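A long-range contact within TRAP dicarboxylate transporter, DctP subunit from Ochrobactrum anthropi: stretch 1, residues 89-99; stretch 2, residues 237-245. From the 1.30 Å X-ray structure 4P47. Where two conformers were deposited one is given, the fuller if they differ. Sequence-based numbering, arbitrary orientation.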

ATOM      1  N   GLU A  89       6.039 -16.407  12.171  1.00  7.14           N
ATOM      2  CA  GLU A  89       4.876 -17.030  11.512  1.00  8.91           C
ATOM      3  C   GLU A  89       4.103 -16.108  10.596  1.00  7.62           C
ATOM      4  O   GLU A  89       3.650 -16.532   9.532  1.00  8.24           O
ATOM      5  CB  GLU A  89       3.892 -17.589  12.530  1.00  8.51           C
ATOM      6  CG  GLU A  89       4.377 -18.849  13.244  1.00 11.09           C
ATOM      7  CD  GLU A  89       5.408 -18.590  14.323  1.00  9.82           C
ATOM      8  OE1 GLU A  89       5.490 -17.464  14.843  1.00 10.50           O
ATOM      9  OE2 GLU A  89       6.146 -19.551  14.656  1.00 14.41           O
ATOM     10  N   MET A  90       3.895 -14.866  11.014  1.00  7.14           N
ATOM     11  CA  MET A  90       3.042 -13.957  10.237  1.00  6.86           C
ATOM     12  C   MET A  90       3.631 -12.567  10.108  1.00  6.46           C
ATOM     13  O   MET A  90       4.372 -12.107  10.973  1.00  7.04           O
ATOM     14  CB  MET A  90       1.642 -13.821  10.861  1.00  7.31           C
ATOM     15  CG  MET A  90       0.726 -15.010  10.605  1.00  8.52           C
ATOM     16  SD  MET A  90      -0.988 -14.792  11.168  1.00  8.04           S
ATOM     17  CE  MET A  90      -1.469 -13.464  10.053  1.00  8.19           C
ATOM     18  N   THR A  91       3.273 -11.888   9.029  1.00  6.44           N
ATOM     19  CA  THR A  91       3.594 -10.484   8.883  1.00  6.52           C
ATOM     20  C   THR A  91       2.576  -9.841   7.960  1.00  7.46           C
ATOM     21  O   THR A  91       1.799 -10.528   7.268  1.00  7.55           O
ATOM     22  CB  THR A  91       5.024 -10.271   8.368  1.00  8.29           C
ATOM     23  OG1 THR A  91       5.414  -8.908   8.543  1.00  8.74           O
ATOM     24  CG2 THR A  91       5.141 -10.627   6.910  1.00  9.84           C
ATOM     25  N   VAL A  92       2.559  -8.517   7.969  1.00  5.47           N
ATOM     26  CA  VAL A  92       1.790  -7.724   7.025  1.00  7.71           C
ATOM     27  C   VAL A  92       2.689  -6.598   6.513  1.00  6.05           C
ATOM     28  O   VAL A  92       3.409  -5.977   7.287  1.00  7.44           O
ATOM     29  CB  VAL A  92       0.467  -7.206   7.675  1.00  6.12           C
ATOM     30  CG1 VAL A  92       0.738  -6.408   8.962  1.00  8.31           C
ATOM     31  CG2 VAL A  92      -0.344  -6.417   6.668  1.00  6.81           C
ATOM     32  N   MET A  93       2.706  -6.381   5.209  1.00  6.17           N
ATOM     33  CA  MET A  93       3.581  -5.347   4.632  1.00  7.80           C
ATOM     34  C   MET A  93       3.068  -4.947   3.271  1.00  6.51           C
ATOM     35  O   MET A  93       2.244  -5.633   2.683  1.00  6.31           O
ATOM     36  CB  MET A  93       5.016  -5.862   4.467  1.00  7.46           C
ATOM     37  CG  MET A  93       5.134  -6.969   3.424  1.00  8.04           C
ATOM     38  SD  MET A  93       6.826  -7.630   3.263  1.00 10.05           S
ATOM     39  CE  MET A  93       6.881  -8.532   4.782  1.00 12.57           C
ATOM     40  N   ASN A  94       3.581  -3.843   2.748  1.00  6.78           N
ATOM     41  CA  ASN A  94       3.208  -3.403   1.413  1.00  6.57           C
ATOM     42  C   ASN A  94       3.453  -4.513   0.407  1.00  7.78           C
ATOM     43  O   ASN A  94       4.555  -5.089   0.341  1.00  7.67           O
ATOM     44  CB  ASN A  94       3.996  -2.140   1.029  1.00  6.64           C
ATOM     45  CG  ASN A  94       3.513  -0.896   1.756  1.00  9.73           C
ATOM     46  OD1 ASN A  94       2.499  -0.889   2.433  1.00  9.32           O
ATOM     47  ND2 ASN A  94       4.276   0.178   1.630  1.00 14.63           N
ATOM     48  N   ALA A  95       2.445  -4.807  -0.404  1.00  7.20           N
ATOM     49  CA  ALA A  95       2.529  -5.962  -1.278  1.00  6.94           C
ATOM     50  C   ALA A  95       3.566  -5.823  -2.387  1.00  7.72           C
ATOM     51  O   ALA A  95       4.081  -6.819  -2.877  1.00  7.74           O
ATOM     52  CB  ALA A  95       1.164  -6.289  -1.861  1.00  7.95           C
ATOM     53  N   GLY A  96       3.899  -4.599  -2.759  1.00  7.43           N
ATOM     54  CA  GLY A  96       4.895  -4.375  -3.796  1.00  8.47           C
ATOM     55  C   GLY A  96       6.266  -4.873  -3.396  1.00  7.74           C
ATOM     56  O   GLY A  96       7.104  -5.149  -4.264  1.00 10.35           O
ATOM     57  N   ILE A  97       6.508  -4.999  -2.102  1.00  7.68           N
ATOM     58  CA  ILE A  97       7.782  -5.527  -1.622  1.00  7.77           C
ATOM     59  C   ILE A  97       8.018  -6.956  -2.148  1.00  9.27           C
ATOM     60  O   ILE A  97       9.158  -7.388  -2.297  1.00 10.76           O
ATOM     61  CB  ILE A  97       7.855  -5.446  -0.091  1.00  7.92           C
ATOM     62  CG1 ILE A  97       7.781  -3.985   0.356  1.00  8.60           C
ATOM     63  CG2 ILE A  97       9.149  -6.119   0.443  1.00 10.62           C
ATOM     64  CD1 ILE A  97       7.586  -3.832   1.872  1.00  9.29           C
ATOM     65  N   LEU A  98       6.937  -7.680  -2.419  0.56  7.50           N
ATOM     66  CA  LEU A  98       7.048  -9.051  -2.906  0.56  9.24           C
ATOM     67  C   LEU A  98       7.676  -9.188  -4.280  0.56  7.64           C
ATOM     68  O   LEU A  98       8.064 -10.290  -4.655  0.56 12.34           O
ATOM     69  CB  LEU A  98       5.681  -9.724  -2.933  0.56  7.39           C
ATOM     70  CG  LEU A  98       5.252 -10.232  -1.565  0.56  8.59           C
ATOM     71  CD1 LEU A  98       3.757 -10.404  -1.477  0.56  9.13           C
ATOM     72  CD2 LEU A  98       5.950 -11.546  -1.238  0.56  7.10           C
ATOM     73  N   SER A  99       7.774  -8.104  -5.044  0.56 10.18           N
ATOM     74  CA  SER A  99       8.138  -8.229  -6.457  0.56 11.98           C
ATOM     75  C   SER A  99       9.475  -8.946  -6.699  0.56 15.47           C
ATOM     76  O   SER A  99       9.642  -9.595  -7.732  0.56 13.72           O
ATOM     77  CB  SER A  99       8.124  -6.870  -7.159  0.56  9.60           C
ATOM     78  OG  SER A  99       9.118  -6.002  -6.644  0.56 16.23           O
ATOM     79  N   TYR A 237      -1.075   3.296  -5.229  1.00  6.82           N
ATOM     80  CA  TYR A 237      -1.834   2.831  -4.080  1.00  7.35           C
ATOM     81  C   TYR A 237      -1.045   1.698  -3.477  1.00  6.57           C
ATOM     82  O   TYR A 237      -0.634   0.804  -4.203  1.00  7.08           O
ATOM     83  CB  TYR A 237      -3.202   2.319  -4.491  1.00  7.47           C
ATOM     84  CG  TYR A 237      -3.998   1.769  -3.314  1.00  8.64           C
ATOM     85  CD1 TYR A 237      -4.630   2.616  -2.413  1.00  7.91           C
ATOM     86  CD2 TYR A 237      -4.122   0.402  -3.111  1.00  8.65           C
ATOM     87  CE1 TYR A 237      -5.357   2.108  -1.335  1.00  8.93           C
ATOM     88  CE2 TYR A 237      -4.862  -0.104  -2.053  1.00  9.72           C
ATOM     89  CZ  TYR A 237      -5.470   0.751  -1.181  1.00  8.39           C
ATOM     90  OH  TYR A 237      -6.208   0.223  -0.136  1.00 11.15           O
ATOM     91  N   ASN A 238      -0.853   1.728  -2.159  1.00  7.01           N
ATOM     92  CA  ASN A 238      -0.144   0.683  -1.429  1.00  7.60           C
ATOM     93  C   ASN A 238      -1.125  -0.218  -0.657  1.00  9.04           C
ATOM     94  O   ASN A 238      -1.552   0.129   0.449  1.00  7.42           O
ATOM     95  CB  ASN A 238       0.865   1.274  -0.404  1.00  7.41           C
ATOM     96  CG  ASN A 238       2.064   2.019  -1.023  1.00  6.95           C
ATOM     97  OD1 ASN A 238       2.625   2.926  -0.396  1.00  7.09           O
ATOM     98  ND2 ASN A 238       2.483   1.604  -2.190  1.00  8.54           N
ATOM     99  N   PRO A 239      -1.472  -1.385  -1.225  1.00  6.47           N
ATOM    100  CA  PRO A 239      -2.161  -2.400  -0.440  1.00  6.32           C
ATOM    101  C   PRO A 239      -1.142  -3.133   0.386  1.00  8.84           C
ATOM    102  O   PRO A 239       0.020  -3.225  -0.034  1.00  8.16           O
ATOM    103  CB  PRO A 239      -2.742  -3.334  -1.505  1.00  7.95           C
ATOM    104  CG  PRO A 239      -1.856  -3.200  -2.671  1.00  9.19           C
ATOM    105  CD  PRO A 239      -1.170  -1.856  -2.583  1.00  7.51           C
ATOM    106  N   GLN A 240      -1.542  -3.642   1.540  1.00  6.78           N
ATOM    107  CA  GLN A 240      -0.678  -4.526   2.293  1.00  7.58           C
ATOM    108  C   GLN A 240      -1.166  -5.943   2.143  1.00  7.09           C
ATOM    109  O   GLN A 240      -2.368  -6.187   1.898  1.00  9.74           O
ATOM    110  CB  GLN A 240      -0.604  -4.122   3.743  1.00  7.78           C
ATOM    111  CG  GLN A 240      -0.094  -2.703   3.875  1.00  8.26           C
ATOM    112  CD  GLN A 240       0.657  -2.483   5.139  1.00  8.06           C
ATOM    113  OE1 GLN A 240       0.234  -2.912   6.217  1.00 10.07           O
ATOM    114  NE2 GLN A 240       1.782  -1.800   5.031  1.00  9.01           N
ATOM    115  N   ILE A 241      -0.262  -6.893   2.184  1.00  6.06           N
ATOM    116  CA  ILE A 241      -0.656  -8.294   2.163  1.00  6.00           C
ATOM    117  C   ILE A 241      -0.306  -8.910   3.512  1.00  5.81           C
ATOM    118  O   ILE A 241       0.797  -8.731   4.063  1.00  7.23           O
ATOM    119  CB  ILE A 241      -0.020  -9.060   0.985  1.00  6.60           C
ATOM    120  CG1 ILE A 241      -0.525 -10.498   0.959  1.00  7.63           C
ATOM    121  CG2 ILE A 241       1.492  -8.994   1.039  1.00  7.73           C
ATOM    122  CD1 ILE A 241      -0.170 -11.238  -0.320  1.00  8.79           C
ATOM    123  N   VAL A 242      -1.280  -9.624   4.075  1.00  5.15           N
ATOM    124  CA  VAL A 242      -1.090 -10.406   5.283  1.00  6.16           C
ATOM    125  C   VAL A 242      -0.691 -11.810   4.877  1.00  6.94           C
ATOM    126  O   VAL A 242      -1.395 -12.456   4.077  1.00  6.65           O
ATOM    127  CB  VAL A 242      -2.400 -10.471   6.091  1.00  6.36           C
ATOM    128  CG1 VAL A 242      -2.215 -11.288   7.371  1.00  7.87           C
ATOM    129  CG2 VAL A 242      -2.914  -9.059   6.428  1.00  8.05           C
ATOM    130  N   MET A 243       0.444 -12.263   5.391  1.00  5.32           N
ATOM    131  CA  MET A 243       1.014 -13.547   5.028  1.00  6.59           C
ATOM    132  C   MET A 243       1.327 -14.386   6.237  1.00  6.79           C
ATOM    133  O   MET A 243       1.575 -13.882   7.347  1.00  7.17           O
ATOM    134  CB  MET A 243       2.316 -13.334   4.259  1.00  7.66           C
ATOM    135  CG  MET A 243       2.119 -12.710   2.894  1.00  7.96           C
ATOM    136  SD  MET A 243       3.647 -12.216   2.039  1.00  9.61           S
ATOM    137  CE  MET A 243       4.251 -10.928   3.150  1.00 11.49           C
ATOM    138  N   ILE A 244       1.349 -15.694   6.004  1.00  7.21           N
ATOM    139  CA  ILE A 244       1.765 -16.652   6.994  1.00  6.82           C
ATOM    140  C   ILE A 244       2.800 -17.601   6.368  1.00  6.69           C
ATOM    141  O   ILE A 244       2.739 -17.909   5.179  1.00  8.79           O
ATOM    142  CB  ILE A 244       0.509 -17.372   7.593  1.00  7.39           C
ATOM    143  CG1 ILE A 244       0.889 -18.261   8.768  1.00  9.35           C
ATOM    144  CG2 ILE A 244      -0.267 -18.167   6.536  1.00  8.35           C
ATOM    145  CD1 ILE A 244      -0.301 -18.603   9.631  1.00  9.53           C
ATOM    146  N   SER A 245       3.770 -18.008   7.177  1.00  7.45           N
ATOM    147  CA  SER A 245       4.829 -18.921   6.750  1.00  9.09           C
ATOM    148  C   SER A 245       4.237 -20.251   6.261  1.00  9.69           C
ATOM    149  O   SER A 245       3.450 -20.875   6.962  1.00  9.53           O
ATOM    150  CB  SER A 245       5.785 -19.161   7.917  1.00  9.60           C
ATOM    151  OG  SER A 245       6.683 -20.235   7.668  1.00 11.61           O
TER
HETATM  152  O   HOH W   1       3.864   3.088   2.239  1.00 16.44           O

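What joins two strands so far apart in sequence? They run antiparallel, and the backbone pairs at alternate residues. Thr91 N donates to Met243 O (3.1 Å) and Met243 N to Thr91 O (2.9 Å); Met93 N and Ile241 O (3.2 Å) and Ile241 N and Met93 O (2.8 Å) repeat the pattern. Ser245 N to Glu89 O (2.8 Å) and Ala95 N to Pro239 O (2.9 Å) extend the ladder at its two ends.

Why does Met243 cover the most surface? Its long, flexible side chain bends nearer to the first stretch, bringing CE within 3.9 Å of Met93 CE and also 3.9 Å from Thr91 CG2, while SD lies 4.0 Å from Leu98 CD1. Ile241, on the same face, packs CG2 against Leu98 CD1 (3.7 Å) and Ala95 CB (4.0 Å).

What does Gln240 add? Its buried amide supplies a polar link to the partly exposed Asn94: NE2 donates to Asn94 OD1 (2.8 Å), nearly straight. Asn94 ND2 in turn donates to a water, which donates to Asn238 OD1.

What fills the other face? Apolar side chains do: Val92 CG2 meets Val242 CG2 (3.7 Å), and Met90 CE reaches Val242 CG1 (3.5 Å).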